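Local coordinates for protein AmbC (Sorangium cellulosum, PDB 5O15) that catalyses, as a bifunctional dehydratase-cyclase domain, probably both the dehydration of a polyketide intermediate and the closure of its oxygen heterocycle during ambruticin biosynthesis, at residues K18-D30 / L36-V48. Numbering follows the deposited sequence. Where two conformers were deposited one is given.
Sequences KHPWLSAAVRLAD and LSGRLSTVEHAWV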
loop_
_atom_site.group_PDB
_atom_site.type_symbol
_atom_site.label_atom_id
_atom_site.label_comp_id
_atom_site.label_asym_id
_atom_site.label_seq_id
_atom_site.Cartn_x
_atom_site.Cartn_y
_atom_site.Cartn_z
ATOM N N LYS A 18 -5.155 8.009 -17.305
ATOM C CA LYS A 18 -4.168 8.934 -16.768
ATOM C C LYS A 18 -3.896 8.550 -15.323
ATOM O O LYS A 18 -4.549 7.657 -14.776
ATOM C CB LYS A 18 -4.691 10.376 -16.852
ATOM C CG LYS A 18 -3.701 11.471 -16.424
ATOM C CD LYS A 18 -2.308 11.299 -17.062
ATOM C CE LYS A 18 -1.373 12.435 -16.683
ATOM N NZ LYS A 18 -0.982 12.427 -15.243
ATOM N N HIS A 19 -2.943 9.228 -14.691
ATOM C CA HIS A 19 -2.608 8.963 -13.307
ATOM C C HIS A 19 -2.123 10.255 -12.675
ATOM O O HIS A 19 -1.453 11.048 -13.345
ATOM C CB HIS A 19 -1.484 7.928 -13.222
ATOM C CG HIS A 19 -1.326 7.370 -11.856
ATOM N ND1 HIS A 19 -0.545 7.970 -10.891
ATOM C CD2 HIS A 19 -1.928 6.316 -11.260
ATOM C CE1 HIS A 19 -0.643 7.282 -9.770
ATOM N NE2 HIS A 19 -1.478 6.275 -9.966
ATOM N N PRO A 20 -2.393 10.480 -11.388
ATOM C CA PRO A 20 -1.952 11.736 -10.767
ATOM C C PRO A 20 -0.465 11.910 -10.704
ATOM O O PRO A 20 -0.009 13.054 -10.601
ATOM C CB PRO A 20 -2.527 11.653 -9.346
ATOM C CG PRO A 20 -3.631 10.703 -9.417
ATOM C CD PRO A 20 -3.334 9.746 -10.520
ATOM N N TRP A 21 0.297 10.818 -10.720
ATOM C CA TRP A 21 1.723 10.845 -10.454
ATOM C C TRP A 21 2.570 10.355 -11.617
ATOM O O TRP A 21 3.806 10.328 -11.501
ATOM C CB TRP A 21 2.040 9.974 -9.239
ATOM C CG TRP A 21 1.468 10.455 -7.943
ATOM C CD1 TRP A 21 1.027 11.705 -7.631
ATOM C CD2 TRP A 21 1.295 9.667 -6.775
ATOM N NE1 TRP A 21 0.602 11.750 -6.325
ATOM C CE2 TRP A 21 0.778 10.507 -5.781
ATOM C CE3 TRP A 21 1.555 8.334 -6.464
ATOM C CZ2 TRP A 21 0.507 10.059 -4.521
ATOM C CZ3 TRP A 21 1.286 7.890 -5.206
ATOM C CH2 TRP A 21 0.770 8.745 -4.245
ATOM N N LEU A 22 1.959 9.911 -12.700
ATOM C CA LEU A 22 2.689 9.437 -13.870
ATOM C C LEU A 22 2.077 10.145 -15.060
ATOM O O LEU A 22 0.861 10.055 -15.283
ATOM C CB LEU A 22 2.596 7.914 -13.996
ATOM C CG LEU A 22 3.284 7.097 -12.891
ATOM C CD1 LEU A 22 2.997 5.615 -13.015
ATOM C CD2 LEU A 22 4.756 7.330 -12.841
ATOM N N SER A 23 2.918 10.877 -15.794
ATOM C CA SER A 23 2.470 11.727 -16.886
ATOM C C SER A 23 2.950 11.248 -18.241
ATOM O O SER A 23 2.492 11.773 -19.268
ATOM C CB SER A 23 2.978 13.160 -16.686
ATOM O OG SER A 23 4.386 13.197 -16.721
ATOM N N ALA A 24 3.869 10.293 -18.290
ATOM C CA ALA A 24 4.330 9.747 -19.551
ATOM C C ALA A 24 4.507 8.254 -19.377
ATOM O O ALA A 24 4.962 7.787 -18.320
ATOM C CB ALA A 24 5.630 10.418 -19.999
ATOM N N ALA A 25 4.105 7.511 -20.398
ATOM C CA ALA A 25 4.323 6.059 -20.453
ATOM C C ALA A 25 4.907 5.712 -21.816
ATOM O O ALA A 25 4.156 5.653 -22.787
ATOM C CB ALA A 25 3.001 5.346 -20.209
ATOM N N VAL A 26 6.214 5.499 -21.861
ATOM C CA VAL A 26 6.923 5.347 -23.128
ATOM C C VAL A 26 7.219 3.880 -23.354
ATOM O O VAL A 26 7.860 3.227 -22.519
ATOM C CB VAL A 26 8.196 6.199 -23.141
ATOM C CG1 VAL A 26 9.005 5.970 -24.417
ATOM C CG2 VAL A 26 7.821 7.658 -23.037
ATOM N N ARG A 27 6.757 3.369 -24.494
ATOM C CA ARG A 27 7.157 2.049 -24.939
ATOM C C ARG A 27 8.472 2.193 -25.679
ATOM O O ARG A 27 8.569 2.933 -26.666
ATOM C CB ARG A 27 6.106 1.447 -25.870
ATOM C CG ARG A 27 6.452 0.024 -26.302
ATOM C CD ARG A 27 5.258 -0.696 -26.916
ATOM N NE ARG A 27 4.563 0.149 -27.885
ATOM C CZ ARG A 27 4.820 0.192 -29.188
ATOM N NH1 ARG A 27 5.754 -0.582 -29.723
ATOM N NH2 ARG A 27 4.116 1.007 -29.964
ATOM N N LEU A 28 9.491 1.504 -25.191
ATOM C CA LEU A 28 10.816 1.644 -25.745
ATOM C C LEU A 28 10.855 1.091 -27.158
ATOM O O LEU A 28 10.218 0.080 -27.495
ATOM C CB LEU A 28 11.864 0.930 -24.863
ATOM C CG LEU A 28 11.943 1.530 -23.438
ATOM C CD1 LEU A 28 12.904 0.686 -22.608
ATOM C CD2 LEU A 28 12.406 2.967 -23.493
ATOM N N ALA A 29 11.675 1.745 -27.990
ATOM C CA ALA A 29 11.758 1.402 -29.390
ATOM C C ALA A 29 12.823 0.371 -29.697
ATOM O O ALA A 29 12.728 -0.296 -30.733
ATOM C CB ALA A 29 12.041 2.659 -30.226
ATOM N N ASP A 30 13.858 0.261 -28.862
ATOM C CA ASP A 30 15.026 -0.554 -29.163
ATOM C C ASP A 30 15.053 -1.879 -28.409
ATOM O O ASP A 30 15.960 -2.690 -28.641
ATOM C CB ASP A 30 16.305 0.239 -28.872
ATOM C CG ASP A 30 16.517 0.518 -27.372
ATOM O OD1 ASP A 30 15.540 0.620 -26.530
ATOM O OD2 ASP A 30 17.716 0.620 -27.046
ATOM N N LEU A 36 8.011 4.738 -17.428
ATOM C CA LEU A 36 6.951 5.623 -16.978
ATOM C C LEU A 36 7.574 6.710 -16.120
ATOM O O LEU A 36 8.373 6.419 -15.234
ATOM C CB LEU A 36 5.893 4.875 -16.155
ATOM C CG LEU A 36 5.144 3.779 -16.895
ATOM C CD1 LEU A 36 5.880 2.473 -16.915
ATOM C CD2 LEU A 36 3.778 3.549 -16.324
ATOM N N SER A 37 7.200 7.951 -16.379
ATOM C CA SER A 37 7.773 9.079 -15.675
ATOM C C SER A 37 6.664 9.933 -15.082
ATOM O O SER A 37 5.571 10.019 -15.641
ATOM C CB SER A 37 8.593 9.953 -16.636
ATOM O OG SER A 37 9.651 9.227 -17.209
ATOM N N GLY A 38 6.973 10.598 -13.983
ATOM C CA GLY A 38 6.016 11.535 -13.445
ATOM C C GLY A 38 6.596 12.321 -12.301
ATOM O O GLY A 38 7.813 12.409 -12.122
ATOM N N ARG A 39 5.693 12.930 -11.539
ATOM C CA ARG A 39 6.078 13.863 -10.496
ATOM C C ARG A 39 5.086 13.728 -9.357
ATOM O O ARG A 39 3.876 13.642 -9.589
ATOM C CB ARG A 39 5.986 15.304 -11.005
ATOM C CG ARG A 39 6.548 16.361 -10.082
ATOM C CD ARG A 39 6.794 17.638 -10.882
ATOM N NE ARG A 39 7.169 18.772 -10.041
ATOM C CZ ARG A 39 6.305 19.558 -9.403
ATOM N NH1 ARG A 39 4.999 19.336 -9.497
ATOM N NH2 ARG A 39 6.745 20.569 -8.663
ATOM N N LEU A 40 5.597 13.723 -8.137
ATOM C CA LEU A 40 4.773 13.670 -6.936
ATOM C C LEU A 40 5.045 14.941 -6.145
ATOM O O LEU A 40 6.115 15.087 -5.543
ATOM C CB LEU A 40 5.139 12.426 -6.145
ATOM C CG LEU A 40 4.068 11.893 -5.220
ATOM C CD1 LEU A 40 4.489 10.539 -4.682
ATOM C CD2 LEU A 40 3.807 12.879 -4.111
ATOM N N SER A 41 4.092 15.869 -6.168
ATOM C CA SER A 41 4.188 17.114 -5.411
ATOM C C SER A 41 3.482 16.990 -4.067
ATOM O O SER A 41 2.322 16.574 -4.016
ATOM C CB SER A 41 3.509 18.241 -6.178
ATOM O OG SER A 41 3.311 19.367 -5.350
ATOM N N THR A 42 4.176 17.362 -2.990
ATOM C CA THR A 42 3.566 17.368 -1.668
ATOM C C THR A 42 2.758 18.635 -1.416
ATOM O O THR A 42 2.143 18.762 -0.349
ATOM C CB THR A 42 4.620 17.180 -0.562
ATOM O OG1 THR A 42 5.508 18.312 -0.524
ATOM C CG2 THR A 42 5.424 15.864 -0.734
ATOM N N VAL A 43 2.756 19.565 -2.361
ATOM C CA VAL A 43 1.790 20.654 -2.364
ATOM C C VAL A 43 0.466 20.176 -2.939
ATOM O O VAL A 43 -0.595 20.379 -2.344
ATOM C CB VAL A 43 2.350 21.854 -3.152
ATOM C CG1 VAL A 43 1.375 23.014 -3.119
ATOM C CG2 VAL A 43 3.713 22.277 -2.601
ATOM N N GLU A 44 0.502 19.515 -4.099
ATOM C CA GLU A 44 -0.738 19.054 -4.719
ATOM C C GLU A 44 -1.329 17.871 -3.970
ATOM O O GLU A 44 -2.556 17.751 -3.877
ATOM C CB GLU A 44 -0.489 18.672 -6.177
ATOM C CG GLU A 44 0.124 19.779 -7.046
ATOM C CD GLU A 44 0.692 19.269 -8.368
ATOM O OE1 GLU A 44 0.361 18.131 -8.778
ATOM O OE2 GLU A 44 1.487 20.005 -8.992
ATOM N N HIS A 45 -0.475 17.024 -3.404
ATOM C CA HIS A 45 -0.865 15.828 -2.668
ATOM C C HIS A 45 -0.390 15.953 -1.232
ATOM O O HIS A 45 0.363 15.109 -0.743
ATOM C CB HIS A 45 -0.303 14.576 -3.347
ATOM C CG HIS A 45 -0.967 14.313 -4.648
ATOM N ND1 HIS A 45 -2.148 13.613 -4.753
ATOM C CD2 HIS A 45 -0.683 14.763 -5.891
ATOM C CE1 HIS A 45 -2.548 13.615 -6.007
ATOM N NE2 HIS A 45 -1.682 14.319 -6.717
ATOM N N ALA A 46 -0.837 16.998 -0.541
ATOM C CA ALA A 46 -0.392 17.234 0.822
ATOM C C ALA A 46 -0.759 16.082 1.744
ATOM O O ALA A 46 -0.087 15.890 2.760
ATOM C CB ALA A 46 -0.973 18.547 1.356
ATOM N N TRP A 47 -1.790 15.307 1.405
ATOM C CA TRP A 47 -2.156 14.153 2.214
ATOM C C TRP A 47 -0.993 13.205 2.481
ATOM O O TRP A 47 -0.995 12.532 3.520
ATOM C CB TRP A 47 -3.328 13.387 1.606
ATOM C CG TRP A 47 -3.074 12.787 0.247
ATOM C CD1 TRP A 47 -3.274 13.376 -0.971
ATOM C CD2 TRP A 47 -2.594 11.465 -0.035
ATOM N NE1 TRP A 47 -2.934 12.507 -1.986
ATOM C CE2 TRP A 47 -2.530 11.327 -1.432
ATOM C CE3 TRP A 47 -2.234 10.380 0.762
ATOM C CZ2 TRP A 47 -2.125 10.168 -2.032
ATOM C CZ3 TRP A 47 -1.812 9.225 0.140
ATOM C CH2 TRP A 47 -1.761 9.139 -1.237
ATOM N N VAL A 48 -0.014 13.083 1.554
ATOM C CA VAL A 48 1.045 12.111 1.796
ATOM C C VAL A 48 1.845 12.484 3.032
ATOM O O VAL A 48 2.458 11.618 3.661
ATOM C CB VAL A 48 1.970 11.926 0.567
ATOM C CG1 VAL A 48 1.168 11.423 -0.602
ATOM C CG2 VAL A 48 2.731 13.195 0.203
HETATM O O HOH W 1 -1.535 14.953 -9.474
#
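A classic beta bulge sets Ser23 and Ala24 together opposite the single residue Ser37, in the hairpin of strands 24-27 and 34-41 at one outer edge of the double hotdog fold. Ser37 O takes two N-H groups: Ser23 N at 2.8 Å, in the carbonyl plane, and Ala24 N at 3.2 Å, tilted slightly from that plane. Ser37 N pays back the bond to Ala24 O at 3.0 Å, so this pair is hydrogen-bonded in both directions. Beyond the bulge the pairing fades, and Arg39 N makes just a weak bond to Trp21 O. That same oxygen, Trp21 O, receives a CA-H...O contact from Gly38 CA at 3.2 Å.

From here the indole of Trp21 runs alongside Leu40, whose CG sits over the five-membered ring, 3.6 Å from its centroid. Leu40 reaches it with CG anti to its own backbone N (chi1 -156°). The far rim of the indole meets Trp47 rim to rim, CZ2 to CZ2, and Phe207 adds an edge-to-face contact from outside the hairpin. Across the NE1 edge stands His45, turned 77° to the indole in a T-shaped pair, with Trp21 NE1 over the centre of the imidazole.

Both imidazole nitrogens of His45 have partners close to the ring plane. Trp47 NE1 donates to His45 ND1 at 3.1 Å, while a water lies 2.8 Å from His45 NE2. The bridge to residues 18-30 is completed by this water, which donates a hydrogen bond to Pro20 O at 2.7 Å.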